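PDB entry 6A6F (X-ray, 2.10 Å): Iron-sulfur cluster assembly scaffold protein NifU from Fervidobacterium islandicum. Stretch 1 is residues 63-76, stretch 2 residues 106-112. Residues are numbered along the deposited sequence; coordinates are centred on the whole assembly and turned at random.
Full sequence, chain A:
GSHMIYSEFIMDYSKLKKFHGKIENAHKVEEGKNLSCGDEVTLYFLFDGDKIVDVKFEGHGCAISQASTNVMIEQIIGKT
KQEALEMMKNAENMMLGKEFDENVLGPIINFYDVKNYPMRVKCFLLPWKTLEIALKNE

Stretch 1, residues 63-76: AISQASTNVMIEQI
Stretch 2 106-112: GPIINFY

Residues 63-76 form one continuous helix. Its i to i-4 amide-to-carbonyl bonds run unbroken from Ala67 N to Ala63 O (2.9 Å) to Ile76 N to Met72 O (2.8 Å), and phi/psi values stay near -64/-41 until the last two residues, Gln75 (-84/-29) and Ile76 (-91/-19). Stretch 2 is wound more tightly. Gly106, with phi/psi 51/-126, is the first residue after a preceding helix to leave helical geometry; positive phi favours glycine, and an ideal CB here would lie 2.4 Å from Pro107 CD. From Pro107 onward the chain is 3-10, as the i to i-3 bonds attest: Ile109 N to Gly106 O (3.1 Å), Asn110 N to Pro107 O (2.9 Å), Phe111 N to Ile108 O (3.1 Å) and Tyr112 N to Ile109 O (3.0 Å). Phi/psi runs from -70/-9 at Pro107 through -62/-23 at Ile108 and -64/-16 at Asn110 to -91/1 at Phe111.

The register is set by Val71 CA to Ile108 CA at 6.7 Å and Gln75 CA to Gly106 CA at 8.4 Å. The chains run in opposing senses: Pro107 meets Val71 and Gln75, whereas Phe111 reaches back to Ile64, Ala67 and Ser68. No hydrogen bond crosses the interface, so the 337 Å² buried between the stretches reflects packing, mostly of apolar side chains.

Phe111 (chi1 -64°, m; chi2 -84°) contributes the largest share, 88 Å². Its CA-to-CB bond points toward the helix, and Phe111 CZ lies 3.6 Å from Ser68 N and 3.7 Å from Ala67 C. Ala67 CB lies 4.0 Å from Phe111 CE1, and the ring sits close to the helix backbone. Ser68 N remains bonded to Ile64 O (2.9 Å), so its approach to the ring leaves the helical bond intact.

Val71 (chi1 172°, t) joins the two ends of the contact. Its CG2 lies at the edge of the Phe111 ring, near the ring plane and 3.8 Å from CE2. Its CG1 packs 3.8 Å from Ile108 CG1 and 4.4 Å from Pro107 CG. Ile108 (chi1 -59°, m; chi2 164°, t) leaves its backbone sideways, but the end of its side chain comes nearer the helix.

One turn on, the CA-to-CB bond of Gln75 (chi1 -67°, m; chi2 -58°, m) points toward stretch 2. Its aliphatic CG stands 4.3 Å from Ile108 CG1, extending the apolar contact beside the C-gamma-endo ring of Pro107.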

# COMPACT_ATOMS: atom_id res chain seq x y z
N ALA A 63 4.78 1.46 -1.01
CA ALA A 63 5.51 1.12 0.18
C ALA A 63 6.53 2.18 0.62
O ALA A 63 6.76 2.35 1.82
CB ALA A 63 6.18 -0.25 0.00
N ILE A 64 7.14 2.86 -0.33
CA ILE A 64 8.11 3.87 -0.05
C ILE A 64 7.45 5.12 0.54
O ILE A 64 7.96 5.65 1.57
CB ILE A 64 8.93 4.23 -1.30
CG1 ILE A 64 9.84 3.05 -1.71
CG2 ILE A 64 9.80 5.44 -1.04
CD1 ILE A 64 10.56 3.30 -3.03
N SER A 65 6.35 5.60 -0.07
CA SER A 65 5.61 6.74 0.48
C SER A 65 5.00 6.45 1.87
O SER A 65 5.07 7.31 2.74
CB SER A 65 4.50 7.26 -0.46
OG SER A 65 3.45 6.28 -0.59
N GLN A 66 4.44 5.25 2.08
CA GLN A 66 3.86 4.85 3.37
C GLN A 66 4.95 4.63 4.44
O GLN A 66 4.77 5.11 5.58
CB GLN A 66 2.93 3.61 3.29
CG GLN A 66 1.70 3.80 2.43
CD GLN A 66 0.65 2.66 2.49
OE1 GLN A 66 -0.44 2.84 1.99
NE2 GLN A 66 0.96 1.51 3.11
N ALA A 67 6.04 3.94 4.09
CA ALA A 67 7.19 3.80 4.98
C ALA A 67 7.77 5.15 5.41
O ALA A 67 7.96 5.40 6.59
CB ALA A 67 8.28 2.94 4.37
N SER A 68 7.98 6.01 4.44
CA SER A 68 8.48 7.36 4.70
C SER A 68 7.56 8.16 5.62
O SER A 68 8.03 8.74 6.57
CB SER A 68 8.72 8.13 3.43
OG SER A 68 9.35 9.39 3.71
N THR A 69 6.25 8.14 5.36
CA THR A 69 5.26 8.78 6.23
C THR A 69 5.33 8.31 7.70
O THR A 69 5.32 9.13 8.62
CB THR A 69 3.81 8.54 5.71
OG1 THR A 69 3.71 9.00 4.35
CG2 THR A 69 2.81 9.32 6.57
N ASN A 70 5.41 7.01 7.90
CA ASN A 70 5.43 6.49 9.20
C ASN A 70 6.74 6.82 9.92
O ASN A 70 6.72 7.07 11.12
CB ASN A 70 5.20 4.97 9.17
CG ASN A 70 3.73 4.62 9.01
OD1 ASN A 70 2.91 5.13 9.75
ND2 ASN A 70 3.39 3.75 8.06
N VAL A 71 7.88 6.75 9.24
CA VAL A 71 9.16 7.04 9.88
C VAL A 71 9.16 8.54 10.23
O VAL A 71 9.57 8.91 11.32
CB VAL A 71 10.36 6.62 9.05
CG1 VAL A 71 11.64 7.11 9.65
CG2 VAL A 71 10.40 5.09 8.92
N MET A 72 8.63 9.36 9.35
CA MET A 72 8.53 10.80 9.62
C MET A 72 7.74 11.07 10.91
O MET A 72 8.22 11.84 11.79
CB MET A 72 7.90 11.54 8.47
CG MET A 72 7.77 13.03 8.66
SD MET A 72 6.80 13.85 7.39
CE MET A 72 5.10 13.49 7.88
N ILE A 73 6.56 10.47 11.00
CA ILE A 73 5.68 10.72 12.13
C ILE A 73 6.36 10.30 13.40
O ILE A 73 6.38 11.02 14.38
CB ILE A 73 4.29 10.01 11.96
CG1 ILE A 73 3.56 10.74 10.84
CG2 ILE A 73 3.49 10.00 13.28
CD1 ILE A 73 2.30 10.05 10.36
N GLU A 74 6.92 9.10 13.39
CA GLU A 74 7.58 8.56 14.57
C GLU A 74 8.71 9.50 15.02
O GLU A 74 8.98 9.64 16.22
CB GLU A 74 8.12 7.17 14.23
CG GLU A 74 8.96 6.52 15.28
CD GLU A 74 9.63 5.27 14.72
OE1 GLU A 74 10.72 5.42 14.09
OE2 GLU A 74 9.03 4.18 14.87
N GLN A 75 9.39 10.12 14.08
CA GLN A 75 10.51 10.96 14.43
C GLN A 75 10.08 12.39 14.83
O GLN A 75 10.79 13.02 15.60
CB GLN A 75 11.55 10.98 13.32
CG GLN A 75 12.24 9.63 13.10
CD GLN A 75 12.93 9.14 14.36
OE1 GLN A 75 12.65 8.05 14.87
NE2 GLN A 75 13.75 9.98 14.92
N ILE A 76 8.97 12.91 14.31
CA ILE A 76 8.63 14.30 14.59
C ILE A 76 7.76 14.53 15.79
O ILE A 76 7.69 15.66 16.28
CB ILE A 76 8.05 15.08 13.41
CG1 ILE A 76 6.66 14.56 12.97
CG2 ILE A 76 9.04 15.13 12.26
CD1 ILE A 76 6.11 15.22 11.71
N GLY A 106 18.60 10.42 12.05
CA GLY A 106 18.47 9.13 12.68
C GLY A 106 18.10 8.02 11.69
O GLY A 106 18.78 7.83 10.65
N PRO A 107 17.00 7.28 11.98
CA PRO A 107 16.64 6.14 11.11
C PRO A 107 16.13 6.60 9.72
O PRO A 107 15.96 5.77 8.85
CB PRO A 107 15.53 5.44 11.92
CG PRO A 107 14.87 6.55 12.64
CD PRO A 107 16.03 7.45 13.07
N ILE A 108 15.89 7.89 9.51
CA ILE A 108 15.50 8.38 8.21
C ILE A 108 16.64 8.08 7.22
O ILE A 108 16.40 7.94 6.00
CB ILE A 108 15.12 9.86 8.24
CG1 ILE A 108 13.97 10.10 9.20
CG2 ILE A 108 14.75 10.37 6.84
CD1 ILE A 108 13.78 11.56 9.57
N ILE A 109 17.86 7.89 7.73
CA ILE A 109 19.00 7.47 6.91
C ILE A 109 18.76 6.12 6.20
O ILE A 109 19.39 5.82 5.19
CB ILE A 109 20.32 7.42 7.71
CG1 ILE A 109 21.52 7.43 6.78
CG2 ILE A 109 20.44 6.22 8.60
CD1 ILE A 109 21.72 8.76 6.10
N ASN A 110 17.81 5.32 6.71
CA ASN A 110 17.50 4.06 6.06
C ASN A 110 16.94 4.23 4.62
O ASN A 110 17.02 3.32 3.85
CB ASN A 110 16.64 3.21 6.99
CG ASN A 110 17.44 2.72 8.19
OD1 ASN A 110 18.49 2.15 8.00
ND2 ASN A 110 17.00 3.00 9.40
N PHE A 111 16.49 5.43 4.25
CA PHE A 111 16.03 5.70 2.93
C PHE A 111 17.10 6.22 1.94
O PHE A 111 16.76 6.53 0.81
CB PHE A 111 14.92 6.75 3.02
CG PHE A 111 13.71 6.26 3.77
CD1 PHE A 111 12.75 5.52 3.11
CD2 PHE A 111 13.54 6.53 5.11
CE1 PHE A 111 11.64 5.05 3.75
CE2 PHE A 111 12.41 6.08 5.79
CZ PHE A 111 11.46 5.32 5.11
N TYR A 112 18.34 6.35 2.38
CA TYR A 112 19.46 6.86 1.58
C TYR A 112 19.44 6.31 0.17
O TYR A 112 19.52 7.04 -0.77
CB TYR A 112 20.80 6.52 2.26
CG TYR A 112 21.99 7.08 1.55
CD1 TYR A 112 22.37 8.39 1.75
CD2 TYR A 112 22.71 6.32 0.62
CE1 TYR A 112 23.45 8.93 1.10
CE2 TYR A 112 23.81 6.85 -0.04
CZ TYR A 112 24.17 8.14 0.21
OH TYR A 112 25.22 8.69 -0.44